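Metallo-beta-lactamase (PDB 3L6N) hydrolyses the beta-lactam ring of penicillins, cephalosporins and carbapenems as a zinc-dependent class B beta-lactamase, giving its bacterial host resistance to these antibiotics. Local coordinates at residues 132-140 against 179-190; 159-168 against 207-216. All blocks are in the same frame, centred on the assembly; numbering follows the deposited sequence. Where two conformers were deposited one is given.

Contact 1 of 2, residues 132-140 against 179-190; sequences VDFLGEGHT and WPKTINKLKAKY. With ZN (zinc ion), chain B.
One face of the Trp179 indole is laid against the backbone of Gly138 and His139: His139 N stands 3.6 Å above the ring plane over its centre, and Gly138 CA makes a CH-pi contact with the five-membered ring, 3.9 Å from its centroid and 23° off the normal. His139 CB reaches the six-membered ring off-centre, while Trp179 CH2 in turn lies at the edge of the imidazole. With CG anti to its backbone N (chi1 -160°), the indole runs from the first turn of helix 179-189 to the loop. At the other end of the helix, the Tyr190 ring takes Asp133 OD1 and Leu135 CD1 at its edge, both in plane, and Lys189 CG over one face. Tyr190 OH donates to Asp133 OD1; the modelled 2.4 Å is shorter than a normal hydrogen bond, so the exact length is doubtful. Asp133 OD2 and Lys189 NZ form only a long salt bridge of 3.7 Å; water 1 closes the gap, donating to OD2 and accepting from NZ. Between these ends, Leu135 CD1 packs on Leu186 CB at 3.7 Å. Thr182 OG1 donates to Glu137 O at 2.6 Å, tilted 32° from the carbonyl plane, with Gln178 O as a second acceptor competing for the single proton. Gly136 C lies 3.3 Å from Thr182 OG1. The loop thus delivers His139 NE2 to zinc at 2.0 Å, where His76, His78 and water 2 complete the coordination: the three-histidine zinc site of class B metallo-beta-lactamases, here with its third histidine resting on a helix-borne tryptophan.

Contact 2 of 2, residues 159-168 against 207-216; sequences LVKSNSATDL and GHVEHTLELL. With SO4 (sulfate ion), chain E.
Thr212 directs OG1 away from its own carbonyl carbon (chi1 -57°), toward Lys161, and His211 swings CG anti to its N (chi1 -163°), bringing its ring against the turn 162-165 with Asn163 O over one face. The threonine hydroxyl accepts from Lys161 N at 2.9 Å, a bent bond of 136°, and passes its own proton back to His208 O. It thereby holds the backbone of a residue that probably belongs to the beta-lactam-binding site. His208 O also takes Thr212 N, the two donors arriving from opposite faces of its plane. His208 ND1 accepts from Asn163 N at 3.0 Å, in the imidazole plane, while NE2 donates to Trp203 O; both ring nitrogens are therefore engaged, and the ring's rotation is fixed. His211 ND1 donates to Ser162 O at 3.2 Å, tilted from its ring plane, sharing that oxygen with Ala165 N of the type I turn. Ser162 OG accepts from Ser164 N, forming an ST turn, and also hydrogen-bonds to Glu202 O. Farther along, Leu168 CD2 meets Leu215 CB at 3.8 Å, the two leucines lying antiparallel alongside one another. A sulfate, probably from the crystallisation liquor, takes His208 N and Val209 N at the helix start. Helix 208-217 thus lies between this loop, which follows strand 153-157, and helix 179-189, where Val209 and Leu213 touch Ile183; Val209 also touches Ile196 of strand 195-198.

Contact 1 and contact 2 have centres 13 Å apart, and their segments alternate along the chain: both loops come first, 132-140 then 159-168, and both helices follow, 179-190 then 207-216. They meet directly: Trp179 NE1 probably donates to Leu159 O at 2.8 Å, joining the start of helix 179-189 to the loop of contact 2, and Lys187 NZ forms a 2.7 Å salt bridge with Glu210 OE2 between the two helices. Both loops reach the active site. Contact 1 supplies the zinc ligand His139; contact 2 carries Lys161, whose side chain lies about 7 Å from a zinc ion and about 5 Å from the side chain of His200.

Contact 1 of 2, residues 132-140 against 179-190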
loop_
_atom_site.group_PDB
_atom_site.type_symbol
_atom_site.label_atom_id
_atom_site.label_comp_id
_atom_site.label_asym_id
_atom_site.label_seq_id
_atom_site.Cartn_x
_atom_site.Cartn_y
_atom_site.Cartn_z
ATOM N N VAL A 132 -10.100 1.485 4.992
ATOM C CA VAL A 132 -9.287 0.291 4.762
ATOM C C VAL A 132 -10.240 -0.899 4.744
ATOM O O VAL A 132 -10.971 -1.113 5.714
ATOM C CB VAL A 132 -8.214 0.105 5.852
ATOM C CG1 VAL A 132 -7.369 -1.135 5.548
ATOM C CG2 VAL A 132 -7.347 1.351 5.977
ATOM N N ASP A 133 -10.247 -1.642 3.642
ATOM C CA ASP A 133 -11.197 -2.746 3.449
ATOM C C ASP A 133 -10.496 -4.095 3.337
ATOM O O ASP A 133 -9.479 -4.223 2.647
ATOM C CB ASP A 133 -12.011 -2.527 2.175
ATOM C CG ASP A 133 -13.297 -1.745 2.410
ATOM O OD1 ASP A 133 -13.605 -0.862 1.571
ATOM O OD2 ASP A 133 -14.009 -2.021 3.400
ATOM N N PHE A 134 -11.047 -5.103 4.008
ATOM C CA PHE A 134 -10.625 -6.473 3.784
ATOM C C PHE A 134 -11.675 -7.168 2.920
ATOM O O PHE A 134 -12.824 -7.347 3.348
ATOM C CB PHE A 134 -10.428 -7.223 5.103
ATOM C CG PHE A 134 -9.998 -8.640 4.912
ATOM C CD1 PHE A 134 -8.698 -8.923 4.519
ATOM C CD2 PHE A 134 -10.897 -9.689 5.085
ATOM C CE1 PHE A 134 -8.288 -10.235 4.314
ATOM C CE2 PHE A 134 -10.501 -11.000 4.885
ATOM C CZ PHE A 134 -9.192 -11.273 4.502
ATOM N N LEU A 135 -11.285 -7.542 1.709
ATOM C CA LEU A 135 -12.230 -8.119 0.739
ATOM C C LEU A 135 -12.096 -9.634 0.652
ATOM O O LEU A 135 -12.865 -10.303 -0.058
ATOM C CB LEU A 135 -12.032 -7.498 -0.647
ATOM C CG LEU A 135 -12.210 -5.978 -0.764
ATOM C CD1 LEU A 135 -11.624 -5.479 -2.084
ATOM C CD2 LEU A 135 -13.679 -5.577 -0.619
ATOM N N GLY A 136 -11.119 -10.182 1.371
ATOM C CA GLY A 136 -10.796 -11.594 1.241
ATOM C C GLY A 136 -9.320 -11.831 0.995
ATOM O O GLY A 136 -8.561 -10.892 0.748
ATOM N N GLU A 137 -8.923 -13.095 1.072
ATOM C CA GLU A 137 -7.538 -13.498 0.877
ATOM C C GLU A 137 -7.142 -13.490 -0.586
ATOM O O GLU A 137 -7.981 -13.664 -1.473
ATOM C CB GLU A 137 -7.312 -14.887 1.482
ATOM C CG GLU A 137 -7.758 -14.964 2.939
ATOM C CD GLU A 137 -7.302 -16.219 3.660
ATOM O OE1 GLU A 137 -6.490 -16.979 3.104
ATOM O OE2 GLU A 137 -7.767 -16.432 4.800
ATOM N N GLY A 138 -5.854 -13.300 -0.844
ATOM C CA GLY A 138 -5.362 -13.293 -2.211
ATOM C C GLY A 138 -3.867 -13.443 -2.293
ATOM O O GLY A 138 -3.329 -14.538 -2.125
ATOM N N HIS A 139 -3.196 -12.320 -2.538
ATOM C CA HIS A 139 -1.742 -12.264 -2.514
ATOM C C HIS A 139 -1.208 -12.780 -1.171
ATOM O O HIS A 139 -0.214 -13.491 -1.140
ATOM C CB HIS A 139 -1.275 -10.828 -2.773
ATOM C CG HIS A 139 0.162 -10.589 -2.428
ATOM N ND1 HIS A 139 1.209 -11.061 -3.192
ATOM C CD2 HIS A 139 0.724 -9.943 -1.378
ATOM C CE1 HIS A 139 2.353 -10.707 -2.638
ATOM N NE2 HIS A 139 2.088 -10.024 -1.538
ATOM N N THR A 140 -1.863 -12.380 -0.080
ATOM C CA THR A 140 -1.643 -12.969 1.240
ATOM C C THR A 140 -2.990 -13.119 1.947
ATOM O O THR A 140 -4.028 -12.675 1.430
ATOM C CB THR A 140 -0.766 -12.065 2.118
ATOM O OG1 THR A 140 -1.348 -10.755 2.147
ATOM C CG2 THR A 140 0.670 -11.993 1.584
ATOM N N TRP A 179 -8.125 -15.957 -4.360
ATOM C CA TRP A 179 -7.678 -14.709 -4.985
ATOM C C TRP A 179 -8.646 -14.164 -6.066
ATOM O O TRP A 179 -9.044 -12.999 -5.980
ATOM C CB TRP A 179 -6.257 -14.892 -5.520
ATOM C CG TRP A 179 -5.471 -13.639 -5.766
ATOM C CD1 TRP A 179 -5.955 -12.371 -5.958
ATOM C CD2 TRP A 179 -4.048 -13.547 -5.888
ATOM N NE1 TRP A 179 -4.914 -11.498 -6.183
ATOM C CE2 TRP A 179 -3.736 -12.194 -6.152
ATOM C CE3 TRP A 179 -3.002 -14.477 -5.803
ATOM C CZ2 TRP A 179 -2.421 -11.748 -6.319
ATOM C CZ3 TRP A 179 -1.692 -14.033 -5.979
ATOM C CH2 TRP A 179 -1.417 -12.676 -6.226
ATOM N N PRO A 180 -9.056 -15.000 -7.055
ATOM C CA PRO A 180 -9.968 -14.455 -8.076
ATOM C C PRO A 180 -11.331 -14.065 -7.507
ATOM O O PRO A 180 -11.953 -13.113 -7.990
ATOM C CB PRO A 180 -10.119 -15.611 -9.079
ATOM C CG PRO A 180 -9.781 -16.830 -8.303
ATOM C CD PRO A 180 -8.718 -16.408 -7.336
ATOM N N LYS A 181 -11.786 -14.790 -6.481
ATOM C CA LYS A 181 -13.034 -14.471 -5.800
ATOM C C LYS A 181 -12.915 -13.124 -5.106
ATOM O O LYS A 181 -13.821 -12.303 -5.178
ATOM C CB LYS A 181 -13.417 -15.573 -4.805
ATOM C CG LYS A 181 -13.613 -16.934 -5.457
ATOM C CD LYS A 181 -13.507 -18.060 -4.448
ATOM C CE LYS A 181 -14.001 -19.369 -5.035
ATOM N NZ LYS A 181 -15.488 -19.429 -5.020
ATOM N N THR A 182 -11.776 -12.890 -4.457
ATOM C CA THR A 182 -11.519 -11.606 -3.818
ATOM C C THR A 182 -11.464 -10.482 -4.856
ATOM O O THR A 182 -12.033 -9.421 -4.636
ATOM C CB THR A 182 -10.231 -11.653 -2.989
ATOM O OG1 THR A 182 -10.370 -12.670 -1.987
ATOM C CG2 THR A 182 -9.982 -10.310 -2.291
ATOM N N ILE A 183 -10.789 -10.729 -5.977
ATOM C CA ILE A 183 -10.712 -9.746 -7.072
ATOM C C ILE A 183 -12.087 -9.437 -7.673
ATOM O O ILE A 183 -12.393 -8.280 -7.980
ATOM C CB ILE A 183 -9.704 -10.184 -8.178
ATOM C CG1 ILE A 183 -8.265 -9.994 -7.687
ATOM C CG2 ILE A 183 -9.928 -9.406 -9.498
ATOM C CD1 ILE A 183 -7.835 -8.532 -7.553
ATOM N N ASN A 184 -12.921 -10.461 -7.830
ATOM C CA ASN A 184 -14.259 -10.234 -8.372
ATOM C C ASN A 184 -15.148 -9.451 -7.408
ATOM O O ASN A 184 -15.976 -8.646 -7.843
ATOM C CB ASN A 184 -14.891 -11.536 -8.869
ATOM C CG ASN A 184 -14.262 -12.019 -10.172
ATOM O OD1 ASN A 184 -14.028 -11.228 -11.091
ATOM N ND2 ASN A 184 -13.968 -13.306 -10.251
ATOM N N LYS A 185 -14.939 -9.650 -6.105
ATOM C CA LYS A 185 -15.583 -8.824 -5.078
ATOM C C LYS A 185 -15.116 -7.367 -5.166
ATOM O O LYS A 185 -15.918 -6.445 -5.024
ATOM C CB LYS A 185 -15.325 -9.370 -3.672
ATOM C CG LYS A 185 -16.132 -10.612 -3.312
ATOM C CD LYS A 185 -15.914 -11.013 -1.857
ATOM C CE LYS A 185 -16.694 -12.279 -1.515
ATOM N NZ LYS A 185 -16.524 -12.669 -0.086
ATOM N N LEU A 186 -13.816 -7.171 -5.391
ATOM C CA LEU A 186 -13.248 -5.831 -5.551
ATOM C C LEU A 186 -13.881 -5.142 -6.757
ATOM O O LEU A 186 -14.357 -4.003 -6.657
ATOM C CB LEU A 186 -11.721 -5.920 -5.725
ATOM C CG LEU A 186 -10.867 -4.648 -5.845
ATOM C CD1 LEU A 186 -9.429 -4.972 -5.487
ATOM C CD2 LEU A 186 -10.936 -4.021 -7.235
ATOM N N LYS A 187 -13.868 -5.856 -7.886
ATOM C CA LYS A 187 -14.379 -5.384 -9.177
ATOM C C LYS A 187 -15.838 -4.936 -9.074
ATOM O O LYS A 187 -16.237 -3.940 -9.688
ATOM C CB LYS A 187 -14.204 -6.500 -10.221
ATOM C CG LYS A 187 -14.747 -6.224 -11.619
ATOM C CD LYS A 187 -14.539 -7.439 -12.517
ATOM C CE LYS A 187 -15.214 -7.247 -13.871
ATOM N NZ LYS A 187 -15.021 -8.431 -14.767
ATOM N N ALA A 188 -16.615 -5.665 -8.279
ATOM C CA ALA A 188 -18.030 -5.371 -8.078
ATOM C C ALA A 188 -18.258 -4.198 -7.118
ATOM O O ALA A 188 -19.211 -3.430 -7.281
ATOM C CB ALA A 188 -18.757 -6.615 -7.588
ATOM N N LYS A 189 -17.377 -4.057 -6.132
ATOM C CA LYS A 189 -17.541 -3.059 -5.079
ATOM C C LYS A 189 -17.060 -1.651 -5.467
ATOM O O LYS A 189 -17.661 -0.658 -5.060
ATOM C CB LYS A 189 -16.835 -3.520 -3.797
ATOM C CG LYS A 189 -17.028 -2.590 -2.614
ATOM C CD LYS A 189 -16.569 -3.207 -1.314
ATOM C CE LYS A 189 -16.766 -2.233 -0.166
ATOM N NZ LYS A 189 -16.861 -2.917 1.142
ATOM N N TYR A 190 -15.977 -1.570 -6.235
ATOM C CA TYR A 190 -15.366 -0.269 -6.547
ATOM C C TYR A 190 -15.539 0.138 -8.005
ATOM O O TYR A 190 -14.570 0.453 -8.704
ATOM C CB TYR A 190 -13.893 -0.236 -6.132
ATOM C CG TYR A 190 -13.702 -0.536 -4.673
ATOM C CD1 TYR A 190 -13.200 -1.767 -4.271
ATOM C CD2 TYR A 190 -14.051 0.397 -3.691
ATOM C CE1 TYR A 190 -13.029 -2.065 -2.946
ATOM C CE2 TYR A 190 -13.886 0.106 -2.339
ATOM C CZ TYR A 190 -13.374 -1.133 -1.986
ATOM O OH TYR A 190 -13.182 -1.472 -0.679
HETATM ZN ZN ZN B . 3.322 -9.045 -0.302
HETATM O O HOH W 1 -16.597 -1.982 3.424
HETATM O O HOH W 2 4.464 -7.807 -1.203
#

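Contact 2 of 2, residues 159-168 against 207-216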
loop_
_atom_site.group_PDB
_atom_site.type_symbol
_atom_site.label_atom_id
_atom_site.label_comp_id
_atom_site.label_asym_id
_atom_site.label_seq_id
_atom_site.Cartn_x
_atom_site.Cartn_y
_atom_site.Cartn_z
ATOM N N LEU A 159 -2.595 -7.275 -3.839
ATOM C CA LEU A 159 -3.772 -8.046 -4.260
ATOM C C LEU A 159 -4.038 -7.822 -5.758
ATOM O O LEU A 159 -4.518 -8.721 -6.456
ATOM C CB LEU A 159 -4.984 -7.612 -3.431
ATOM C CG LEU A 159 -6.364 -8.198 -3.764
ATOM C CD1 LEU A 159 -6.384 -9.714 -3.502
ATOM C CD2 LEU A 159 -7.424 -7.487 -2.946
ATOM N N VAL A 160 -3.715 -6.625 -6.242
ATOM C CA VAL A 160 -3.904 -6.273 -7.641
ATOM C C VAL A 160 -2.575 -6.275 -8.382
ATOM O O VAL A 160 -1.646 -5.531 -8.048
ATOM C CB VAL A 160 -4.582 -4.896 -7.793
ATOM C CG1 VAL A 160 -4.792 -4.550 -9.284
ATOM C CG2 VAL A 160 -5.910 -4.869 -7.045
ATOM N N LYS A 161 -2.489 -7.131 -9.393
ATOM C CA LYS A 161 -1.341 -7.166 -10.293
ATOM C C LYS A 161 -1.434 -6.074 -11.353
ATOM O O LYS A 161 -2.530 -5.722 -11.784
ATOM C CB LYS A 161 -1.259 -8.529 -10.997
ATOM C CG LYS A 161 -1.191 -9.730 -10.050
ATOM C CD LYS A 161 0.032 -9.678 -9.141
ATOM C CE LYS A 161 1.330 -9.703 -9.923
ATOM N NZ LYS A 161 2.522 -9.439 -9.063
ATOM N N SER A 162 -0.276 -5.576 -11.784
ATOM C CA SER A 162 -0.179 -4.576 -12.847
ATOM C C SER A 162 -0.487 -5.199 -14.197
ATOM O O SER A 162 -0.122 -6.351 -14.449
ATOM C CB SER A 162 1.242 -4.008 -12.896
ATOM O OG SER A 162 1.446 -3.154 -14.011
ATOM N N ASN A 163 -1.115 -4.409 -15.064
ATOM C CA ASN A 163 -1.277 -4.759 -16.481
ATOM C C ASN A 163 0.038 -5.181 -17.162
ATOM O O ASN A 163 0.015 -5.871 -18.192
ATOM C CB ASN A 163 -1.962 -3.609 -17.250
ATOM C CG ASN A 163 -1.132 -2.316 -17.284
ATOM O OD1 ASN A 163 0.085 -2.336 -17.507
ATOM N ND2 ASN A 163 -1.803 -1.186 -17.094
ATOM N N SER A 164 1.163 -4.771 -16.573
ATOM C CA SER A 164 2.501 -5.041 -17.109
ATOM C C SER A 164 3.187 -6.276 -16.504
ATOM O O SER A 164 4.276 -6.658 -16.939
ATOM C CB SER A 164 3.399 -3.807 -16.936
ATOM O OG SER A 164 3.797 -3.644 -15.582
ATOM N N ALA A 165 2.564 -6.883 -15.494
ATOM C CA ALA A 165 3.114 -8.096 -14.868
ATOM C C ALA A 165 2.960 -9.305 -15.797
ATOM O O ALA A 165 1.960 -9.413 -16.502
ATOM C CB ALA A 165 2.445 -8.365 -13.521
ATOM N N THR A 166 3.948 -10.194 -15.800
ATOM C CA THR A 166 3.891 -11.388 -16.660
ATOM C C THR A 166 3.693 -12.682 -15.870
ATOM O O THR A 166 3.503 -13.753 -16.454
ATOM C CB THR A 166 5.112 -11.497 -17.603
ATOM O OG1 THR A 166 6.319 -11.513 -16.836
ATOM C CG2 THR A 166 5.142 -10.318 -18.587
ATOM N N ASP A 167 3.742 -12.573 -14.542
ATOM C CA ASP A 167 3.346 -13.664 -13.648
ATOM C C ASP A 167 2.793 -13.107 -12.332
ATOM O O ASP A 167 2.716 -11.889 -12.153
ATOM C CB ASP A 167 4.495 -14.651 -13.401
ATOM C CG ASP A 167 5.776 -13.971 -12.952
ATOM O OD1 ASP A 167 5.769 -13.251 -11.929
ATOM O OD2 ASP A 167 6.809 -14.178 -13.621
ATOM N N LEU A 168 2.411 -14.001 -11.422
ATOM C CA LEU A 168 1.772 -13.597 -10.167
ATOM C C LEU A 168 2.749 -13.071 -9.118
ATOM O O LEU A 168 2.329 -12.504 -8.105
ATOM C CB LEU A 168 0.951 -14.749 -9.584
ATOM C CG LEU A 168 -0.370 -15.114 -10.267
ATOM C CD1 LEU A 168 -0.948 -16.380 -9.659
ATOM C CD2 LEU A 168 -1.375 -13.966 -10.203
ATOM N N GLY A 207 -6.780 -1.481 -16.614
ATOM C CA GLY A 207 -6.882 -2.909 -16.915
ATOM C C GLY A 207 -6.147 -3.825 -15.948
ATOM O O GLY A 207 -5.886 -4.983 -16.271
ATOM N N HIS A 208 -5.800 -3.310 -14.771
ATOM C CA HIS A 208 -5.063 -4.105 -13.776
ATOM C C HIS A 208 -5.882 -5.266 -13.218
ATOM O O HIS A 208 -5.379 -6.381 -13.100
ATOM C CB HIS A 208 -4.600 -3.234 -12.607
ATOM C CG HIS A 208 -3.749 -2.074 -13.007
ATOM N ND1 HIS A 208 -2.618 -2.206 -13.782
ATOM C CD2 HIS A 208 -3.851 -0.758 -12.709
ATOM C CE1 HIS A 208 -2.062 -1.017 -13.952
ATOM N NE2 HIS A 208 -2.793 -0.121 -13.312
ATOM N N VAL A 209 -7.130 -4.985 -12.856
ATOM C CA VAL A 209 -8.042 -5.999 -12.322
ATOM C C VAL A 209 -8.234 -7.159 -13.320
ATOM O O VAL A 209 -8.103 -8.331 -12.956
ATOM C CB VAL A 209 -9.399 -5.371 -11.926
ATOM C CG1 VAL A 209 -10.446 -6.437 -11.612
ATOM C CG2 VAL A 209 -9.225 -4.427 -10.753
ATOM N N GLU A 210 -8.520 -6.826 -14.578
ATOM C CA GLU A 210 -8.744 -7.853 -15.592
ATOM C C GLU A 210 -7.485 -8.656 -15.854
ATOM O O GLU A 210 -7.547 -9.875 -16.069
ATOM C CB GLU A 210 -9.273 -7.242 -16.897
ATOM C CG GLU A 210 -10.749 -6.869 -16.853
ATOM C CD GLU A 210 -11.648 -8.028 -16.430
ATOM O OE1 GLU A 210 -11.518 -9.150 -16.985
ATOM O OE2 GLU A 210 -12.488 -7.812 -15.534
ATOM N N HIS A 211 -6.333 -7.991 -15.820
ATOM C CA HIS A 211 -5.085 -8.688 -16.027
ATOM C C HIS A 211 -4.721 -9.604 -14.857
ATOM O O HIS A 211 -4.078 -10.637 -15.055
ATOM C CB HIS A 211 -3.934 -7.739 -16.343
ATOM C CG HIS A 211 -2.760 -8.437 -16.943
ATOM N ND1 HIS A 211 -1.523 -8.482 -16.342
ATOM C CD2 HIS A 211 -2.654 -9.169 -18.078
ATOM C CE1 HIS A 211 -0.698 -9.189 -17.091
ATOM N NE2 HIS A 211 -1.358 -9.615 -18.151
ATOM N N THR A 212 -5.114 -9.206 -13.646
ATOM C CA THR A 212 -4.930 -10.052 -12.462
ATOM C C THR A 212 -5.669 -11.380 -12.633
ATOM O O THR A 212 -5.096 -12.445 -12.400
ATOM C CB THR A 212 -5.354 -9.337 -11.159
ATOM O OG1 THR A 212 -4.603 -8.126 -11.030
ATOM C CG2 THR A 212 -5.079 -10.214 -9.931
ATOM N N LEU A 213 -6.929 -11.297 -13.046
ATOM C CA LEU A 213 -7.733 -12.493 -13.327
ATOM C C LEU A 213 -7.103 -13.368 -14.411
ATOM O O LEU A 213 -7.081 -14.597 -14.297
ATOM C CB LEU A 213 -9.159 -12.101 -13.704
ATOM C CG LEU A 213 -9.994 -11.480 -12.587
ATOM C CD1 LEU A 213 -11.296 -10.909 -13.110
ATOM C CD2 LEU A 213 -10.255 -12.492 -11.472
ATOM N N GLU A 214 -6.574 -12.733 -15.452
ATOM C CA GLU A 214 -5.877 -13.465 -16.502
ATOM C C GLU A 214 -4.652 -14.230 -15.994
ATOM O O GLU A 214 -4.468 -15.412 -16.317
ATOM C CB GLU A 214 -5.497 -12.533 -17.652
ATOM C CG GLU A 214 -4.899 -13.276 -18.815
ATOM C CD GLU A 214 -4.666 -12.395 -20.024
ATOM O OE1 GLU A 214 -3.695 -12.667 -20.745
ATOM O OE2 GLU A 214 -5.447 -11.449 -20.254
ATOM N N LEU A 215 -3.820 -13.570 -15.188
ATOM C CA LEU A 215 -2.620 -14.210 -14.645
ATOM C C LEU A 215 -2.968 -15.372 -13.712
ATOM O O LEU A 215 -2.244 -16.367 -13.653
ATOM C CB LEU A 215 -1.739 -13.187 -13.917
ATOM C CG LEU A 215 -1.019 -12.149 -14.787
ATOM C CD1 LEU A 215 -0.378 -11.075 -13.905
ATOM C CD2 LEU A 215 0.027 -12.781 -15.707
ATOM N N LEU A 216 -4.082 -15.234 -13.003
ATOM C CA LEU A 216 -4.568 -16.274 -12.104
ATOM C C LEU A 216 -5.032 -17.499 -12.889
ATOM O O LEU A 216 -4.821 -18.632 -12.456
ATOM C CB LEU A 216 -5.693 -15.740 -11.215
ATOM C CG LEU A 216 -5.244 -14.827 -10.063
ATOM C CD1 LEU A 216 -6.405 -14.015 -9.514
ATOM C CD2 LEU A 216 -4.595 -15.649 -8.964
HETATM S S SO4 E . -7.952 -1.415 -13.161
HETATM O O1 SO4 E . -7.564 -1.927 -11.852
HETATM O O2 SO4 E . -9.057 -0.468 -13.026
HETATM O O3 SO4 E . -6.810 -0.735 -13.750
HETATM O O4 SO4 E . -8.370 -2.544 -13.983
#